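Local atomic coordinates of periplasmic binding protein (Veillonella parvula, PDB entry 4OVK), a protein that probably binds a solute, perhaps an iron complex, outside the cytoplasmic membrane and hands it to an ABC transporter for uptake. Residues K116-E120 / L121-A125; S325-N328 / T329-I333. All coordinates share one frame; numbering follows the deposited sequence. Where two conformers were deposited one is given.

Contact 1 (K116-E120 / L121-A125)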
ATOM      1  N   LYS A 116     -10.701  12.034 -22.303  1.00 23.50           N
ATOM      2  CA  LYS A 116     -11.196  12.568 -23.571  1.00 25.10           C
ATOM      3  C   LYS A 116     -10.071  13.108 -24.464  1.00 21.28           C
ATOM      4  O   LYS A 116     -10.058  12.853 -25.675  1.00 23.30           O
ATOM      5  CB  LYS A 116     -12.234  13.651 -23.300  1.00 29.51           C
ATOM      6  CG  LYS A 116     -12.909  14.208 -24.545  1.00 37.77           C
ATOM      7  CD  LYS A 116     -13.939  15.254 -24.152  1.00 48.95           C
ATOM      8  CE  LYS A 116     -14.523  15.954 -25.363  1.00 51.56           C
ATOM      9  NZ  LYS A 116     -15.313  17.146 -24.956  1.00 55.86           N
ATOM     10  N   LYS A 117      -9.137  13.851 -23.874  1.00 19.25           N
ATOM     11  CA  LYS A 117      -8.025  14.401 -24.636  1.00 20.32           C
ATOM     12  C   LYS A 117      -7.122  13.271 -25.122  1.00 19.01           C
ATOM     13  O   LYS A 117      -6.690  13.275 -26.275  1.00 19.88           O
ATOM     14  CB  LYS A 117      -7.226  15.425 -23.828  1.00 21.67           C
ATOM     15  CG  LYS A 117      -6.010  16.005 -24.552  1.00 25.68           C
ATOM     16  CD  LYS A 117      -6.287  16.547 -25.963  1.00 29.19           C
ATOM     17  CE  LYS A 117      -7.069  17.852 -25.932  1.00 32.68           C
ATOM     18  NZ  LYS A 117      -7.706  18.211 -27.240  1.00 32.78           N
ATOM     19  N   LEU A 118      -6.854  12.294 -24.257  1.00 17.28           N
ATOM     20  CA  LEU A 118      -6.030  11.168 -24.664  1.00 17.86           C
ATOM     21  C   LEU A 118      -6.659  10.441 -25.863  1.00 18.39           C
ATOM     22  O   LEU A 118      -5.957  10.095 -26.808  1.00 19.94           O
ATOM     23  CB  LEU A 118      -5.795  10.205 -23.495  1.00 16.73           C
ATOM     24  CG  LEU A 118      -4.786  10.711 -22.459  1.00 15.97           C
ATOM     25  CD1 LEU A 118      -4.709   9.715 -21.304  1.00 15.72           C
ATOM     26  CD2 LEU A 118      -3.418  10.934 -23.080  1.00 17.93           C
ATOM     27  N   LYS A 119      -7.976  10.238 -25.814  1.00 20.38           N
ATOM     28  CA  LYS A 119      -8.712   9.564 -26.887  1.00 23.80           C
ATOM     29  C   LYS A 119      -8.568  10.342 -28.194  1.00 24.49           C
ATOM     30  O   LYS A 119      -8.372   9.755 -29.261  1.00 26.92           O
ATOM     31  CB  LYS A 119     -10.196   9.431 -26.515  1.00 28.33           C
ATOM     32  CG  LYS A 119     -11.039   8.575 -27.467  1.00 31.86           C
ATOM     33  CD  LYS A 119     -12.463   8.443 -26.936  1.00 37.74           C
ATOM     34  CE  LYS A 119     -13.414   7.800 -27.934  1.00 44.80           C
ATOM     35  NZ  LYS A 119     -13.285   6.320 -27.955  1.00 53.45           N
ATOM     36  N   GLU A 120      -8.638  11.667 -28.089  1.00 22.03           N
ATOM     37  CA  GLU A 120      -8.461  12.557 -29.237  1.00 24.48           C
ATOM     38  C   GLU A 120      -7.046  12.426 -29.824  1.00 25.02           C
ATOM     39  O   GLU A 120      -6.834  12.636 -31.017  1.00 28.72           O
ATOM     40  CB  GLU A 120      -8.810  14.004 -28.831  1.00 25.38           C
ATOM     41  CG  GLU A 120     -10.305  14.185 -28.536  1.00 30.47           C
ATOM     42  CD  GLU A 120     -10.686  15.468 -27.785  1.00 34.35           C
ATOM     43  OE1 GLU A 120      -9.815  16.267 -27.369  1.00 34.28           O
ATOM     44  OE2 GLU A 120     -11.904  15.676 -27.606  1.00 40.49           O
ATOM     45  N   LEU A 121      -6.091  12.036 -28.984  1.00 25.08           N
ATOM     46  CA  LEU A 121      -4.712  11.797 -29.413  1.00 23.56           C
ATOM     47  C   LEU A 121      -4.441  10.343 -29.812  1.00 23.50           C
ATOM     48  O   LEU A 121      -3.308   9.988 -30.111  1.00 22.94           O
ATOM     49  CB  LEU A 121      -3.752  12.234 -28.299  1.00 21.77           C
ATOM     50  CG  LEU A 121      -3.777  13.737 -28.011  1.00 24.58           C
ATOM     51  CD1 LEU A 121      -3.039  14.050 -26.719  1.00 25.90           C
ATOM     52  CD2 LEU A 121      -3.177  14.513 -29.172  1.00 25.02           C
ATOM     53  N   GLY A 122      -5.478   9.511 -29.808  1.00 22.52           N
ATOM     54  CA  GLY A 122      -5.357   8.112 -30.197  1.00 24.41           C
ATOM     55  C   GLY A 122      -4.776   7.225 -29.103  1.00 23.56           C
ATOM     56  O   GLY A 122      -4.242   6.155 -29.393  1.00 23.92           O
ATOM     57  N   ILE A 123      -4.882   7.664 -27.851  1.00 19.80           N
ATOM     58  CA  ILE A 123      -4.298   6.933 -26.735  1.00 18.10           C
ATOM     59  C   ILE A 123      -5.392   6.456 -25.784  1.00 15.35           C
ATOM     60  O   ILE A 123      -6.021   7.274 -25.095  1.00 15.12           O
ATOM     61  CB  ILE A 123      -3.285   7.788 -25.957  1.00 19.08           C
ATOM     62  CG1 ILE A 123      -2.187   8.315 -26.895  1.00 21.38           C
ATOM     63  CG2 ILE A 123      -2.676   6.976 -24.813  1.00 16.84           C
ATOM     64  CD1 ILE A 123      -1.341   9.391 -26.263  1.00 24.29           C
ATOM     65  N   PRO A 124      -5.623   5.135 -25.739  1.00 14.96           N
ATOM     66  CA  PRO A 124      -6.634   4.617 -24.809  1.00 14.46           C
ATOM     67  C   PRO A 124      -6.276   4.906 -23.364  1.00 13.47           C
ATOM     68  O   PRO A 124      -5.095   4.912 -23.002  1.00 14.25           O
ATOM     69  CB  PRO A 124      -6.617   3.111 -25.078  1.00 15.18           C
ATOM     70  CG  PRO A 124      -6.133   2.995 -26.496  1.00 17.57           C
ATOM     71  CD  PRO A 124      -5.094   4.071 -26.618  1.00 15.74           C
ATOM     72  N   ALA A 125      -7.294   5.145 -22.560  1.00 13.45           N
ATOM     73  CA  ALA A 125      -7.128   5.413 -21.134  1.00 14.50           C
ATOM     74  C   ALA A 125      -8.225   4.703 -20.347  1.00 15.85           C
ATOM     75  O   ALA A 125      -9.392   4.705 -20.756  1.00 15.31           O
ATOM     76  CB  ALA A 125      -7.178   6.898 -20.877  1.00 17.14           C
TER
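Leu118 CG and Ile123 CG1 both lie beside their own backbone N, anti to the carbonyl carbon (chi1 -75° and -56°), and this brings their methyl ends together across the helix end. Leu118 CD2 meets Ile123 CD1 at 4.1 Å, the two side chains crossing at a slant. The other methyl, Leu118 CD1, reaches past the turn to Ala125 CB at 3.8 Å, so one leucine touches both the turn and the start of the next strand. Phe94 and Val105 also pack on this leucine. On the solvent side, Lys117 bends at chi2 and chi3, which carries NZ back to Glu120 OE1 in a 2.9 Å salt bridge, NZ approaching OE1 nearly in line with its C-O bond. The methylenes of Lys117 lie against Leu121, with CG 4.2 Å from Leu121 CD1. The backbone bonds end the helix. Leu118 O accepts Ile123 N at 2.9 Å, the donor standing above the carbonyl plane, while Leu121 N divides weakly between Lys117 O and Leu118 O. Gly122 N turns back to Lys119 O at 3.0 Å. Gly122 itself has a phi of 79°, a backbone turn that glycine adopts easily. This is a Schellman motif ending helix 112-120, and it delivers the chain into strand 125-128, completing a beta-alpha-beta crossover from strand 104-108 to its parallel neighbour.

Contact 2 (S325-N328 / T329-I333)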
ATOM      1  N   SER A 325      18.035 -11.511   4.882  0.50 18.18           N
ATOM      2  CA  SER A 325      18.352 -10.082   4.982  0.50 18.56           C
ATOM      3  C   SER A 325      17.241  -9.221   4.394  0.50 16.25           C
ATOM      4  O   SER A 325      16.845  -8.229   4.995  0.50 16.63           O
ATOM      5  CB  SER A 325      19.669  -9.752   4.274  0.50 20.98           C
ATOM      6  OG  SER A 325      20.756 -10.396   4.903  0.50 25.88           O
ATOM      7  N   GLU A 326      16.740  -9.608   3.220  1.00 14.52           N
ATOM      8  CA  GLU A 326      15.670  -8.853   2.563  1.00 12.80           C
ATOM      9  C   GLU A 326      14.388  -8.876   3.411  1.00 11.27           C
ATOM     10  O   GLU A 326      13.702  -7.870   3.534  1.00 11.78           O
ATOM     11  CB  GLU A 326      15.417  -9.375   1.140  1.00 13.26           C
ATOM     12  CG  GLU A 326      16.547  -9.040   0.160  1.00 13.74           C
ATOM     13  CD  GLU A 326      16.451  -9.793  -1.159  1.00 15.54           C
ATOM     14  OE1 GLU A 326      16.000 -10.961  -1.151  1.00 15.24           O
ATOM     15  OE2 GLU A 326      16.856  -9.222  -2.208  1.00 16.03           O
ATOM     16  N   ILE A 327      14.085 -10.018   4.016  1.00 10.87           N
ATOM     17  CA  ILE A 327      12.916 -10.120   4.887  1.00 12.10           C
ATOM     18  C   ILE A 327      13.086  -9.225   6.118  1.00 11.09           C
ATOM     19  O   ILE A 327      12.142  -8.567   6.540  1.00 11.27           O
ATOM     20  CB  ILE A 327      12.658 -11.585   5.303  1.00 13.03           C
ATOM     21  CG1 ILE A 327      12.267 -12.407   4.066  1.00 15.62           C
ATOM     22  CG2 ILE A 327      11.594 -11.669   6.395  1.00 13.20           C
ATOM     23  CD1 ILE A 327      12.453 -13.893   4.242  1.00 18.40           C
ATOM     24  N   ASN A 328      14.293  -9.177   6.673  1.00 12.70           N
ATOM     25  CA  ASN A 328      14.565  -8.303   7.826  1.00 14.99           C
ATOM     26  C   ASN A 328      14.270  -6.845   7.456  1.00 13.37           C
ATOM     27  O   ASN A 328      13.653  -6.118   8.213  1.00 16.39           O
ATOM     28  CB  ASN A 328      16.023  -8.438   8.278  1.00 16.89           C
ATOM     29  CG  ASN A 328      16.318  -7.726   9.594  1.00 24.90           C
ATOM     30  OD1 ASN A 328      15.748  -6.689   9.922  1.00 29.29           O
ATOM     31  ND2 ASN A 328      17.225  -8.297  10.357  1.00 34.94           N
ATOM     32  N   THR A 329      14.713  -6.441   6.277  1.00 14.12           N
ATOM     33  CA  THR A 329      14.488  -5.080   5.792  1.00 14.00           C
ATOM     34  C   THR A 329      13.008  -4.776   5.574  1.00 13.81           C
ATOM     35  O   THR A 329      12.512  -3.756   6.053  1.00 16.15           O
ATOM     36  CB  THR A 329      15.278  -4.839   4.495  1.00 16.98           C
ATOM     37  OG1 THR A 329      16.662  -5.049   4.762  1.00 19.65           O
ATOM     38  CG2 THR A 329      15.104  -3.420   4.006  1.00 20.52           C
ATOM     39  N   ILE A 330      12.306  -5.660   4.868  1.00 12.36           N
ATOM     40  CA  ILE A 330      10.877  -5.475   4.608  1.00 11.10           C
ATOM     41  C   ILE A 330      10.079  -5.359   5.910  1.00 11.54           C
ATOM     42  O   ILE A 330       9.256  -4.462   6.052  1.00 12.07           O
ATOM     43  CB  ILE A 330      10.311  -6.625   3.758  1.00 11.26           C
ATOM     44  CG1 ILE A 330      10.896  -6.531   2.340  1.00 12.53           C
ATOM     45  CG2 ILE A 330       8.787  -6.615   3.769  1.00 11.21           C
ATOM     46  CD1 ILE A 330      10.631  -7.742   1.469  1.00 16.32           C
ATOM     47  N   LEU A 331      10.348  -6.249   6.861  1.00 11.14           N
ATOM     48  CA  LEU A 331       9.540  -6.326   8.075  1.00 10.51           C
ATOM     49  C   LEU A 331      10.122  -5.530   9.256  1.00 12.30           C
ATOM     50  O   LEU A 331       9.539  -5.548  10.335  1.00 13.52           O
ATOM     51  CB  LEU A 331       9.351  -7.796   8.477  1.00 12.11           C
ATOM     52  CG  LEU A 331       8.570  -8.698   7.517  1.00 12.00           C
ATOM     53  CD1 LEU A 331       8.471 -10.123   8.048  1.00 13.04           C
ATOM     54  CD2 LEU A 331       7.179  -8.113   7.290  1.00 13.71           C
ATOM     55  N   ASN A 332      11.235  -4.820   9.042  1.00 12.77           N
ATOM     56  CA  ASN A 332      11.862  -4.005  10.091  1.00 13.20           C
ATOM     57  C   ASN A 332      12.154  -4.837  11.353  1.00 14.14           C
ATOM     58  O   ASN A 332      11.920  -4.381  12.471  1.00 13.74           O
ATOM     59  CB  ASN A 332      10.959  -2.805  10.427  1.00 13.89           C
ATOM     60  CG  ASN A 332      10.891  -1.792   9.297  1.00 14.16           C
ATOM     61  OD1 ASN A 332      11.894  -1.486   8.688  1.00 18.68           O
ATOM     62  ND2 ASN A 332       9.699  -1.273   9.018  1.00 13.57           N
ATOM     63  N   ILE A 333      12.671  -6.048  11.161  1.00 14.30           N
ATOM     64  CA  ILE A 333      12.861  -6.994  12.270  1.00 15.38           C
ATOM     65  C   ILE A 333      13.888  -6.464  13.267  1.00 15.59           C
ATOM     66  O   ILE A 333      13.620  -6.448  14.472  1.00 16.94           O
ATOM     67  CB  ILE A 333      13.180  -8.408  11.755  1.00 17.73           C
ATOM     68  CG1 ILE A 333      11.907  -8.986  11.098  1.00 20.89           C
ATOM     69  CG2 ILE A 333      13.718  -9.313  12.871  1.00 19.42           C
ATOM     70  CD1 ILE A 333      12.092 -10.314  10.400  1.00 23.96           C
TER
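The carboxamide of Asn328 turns one face to Ile333, whose CB sits over the plane, 3.9 Å from Asn328 CG and 3.6 Å from Asn328 OD1. Its ND2 is hydrogen-bonded to Ser334 OG, which helps fix the rotation of the group. Chi1 of -171° sets CG opposite the backbone N, beside the carbonyl carbon, swinging the amide along the helix to the residues after it. Were this residue an alanine, Ser334 OG would probably lose this partner and Ile333 CB the amide face packed on it. The carboxylate of Glu326 is bonded outside this pair of segments, OE2 to Tyr320 OH and OE1 to Thr323 N. On the buried side, Ile327 and Leu331 lie side by side and point the same way, Ile327 CG2 being 3.9 Å from Leu331 CD1; Arg307 and Lys311 of helix 306-318 border Ile327, and Leu306 borders Leu331. Ile330 CG1 rests 3.3 Å from Glu326 O, a carbonyl that also receives Ile330 N at 2.9 Å. Beyond Leu331 the pattern changes. Asn332 takes a phi of 54°, its ND2 tied to Lys270 O, and Ile333 N reaches back five residues to Asn328 O at 3.1 Å, lying in the carbonyl plane on a lone pair. With the weak Asn332 N to Thr329 O bond (3.4 Å) and the positive phi, this makes a Schellman motif joining helix 324-331 to helix 333-336.

In the fold
Contacts 1 and 2 both turn the chain out of a helix, but on opposite sides of the molecule: their centres are 42 Å apart, and even their nearest atoms are about 31 Å from each other. Contact 1 lies farther out, 29 Å from the chain centre against 17 Å for contact 2. Residues 116-125 lead from helix 112-120 into edge strand 125-128 of the first parallel sheet, whereas 325-333 lean on the region of the second sheet, through Lys270 and Met273. Helix 150-170 falls between the two sheets in the sequence, as in relatives whose lobes are bridged by one long helix. Those relatives hold their solute in the cleft between lobes.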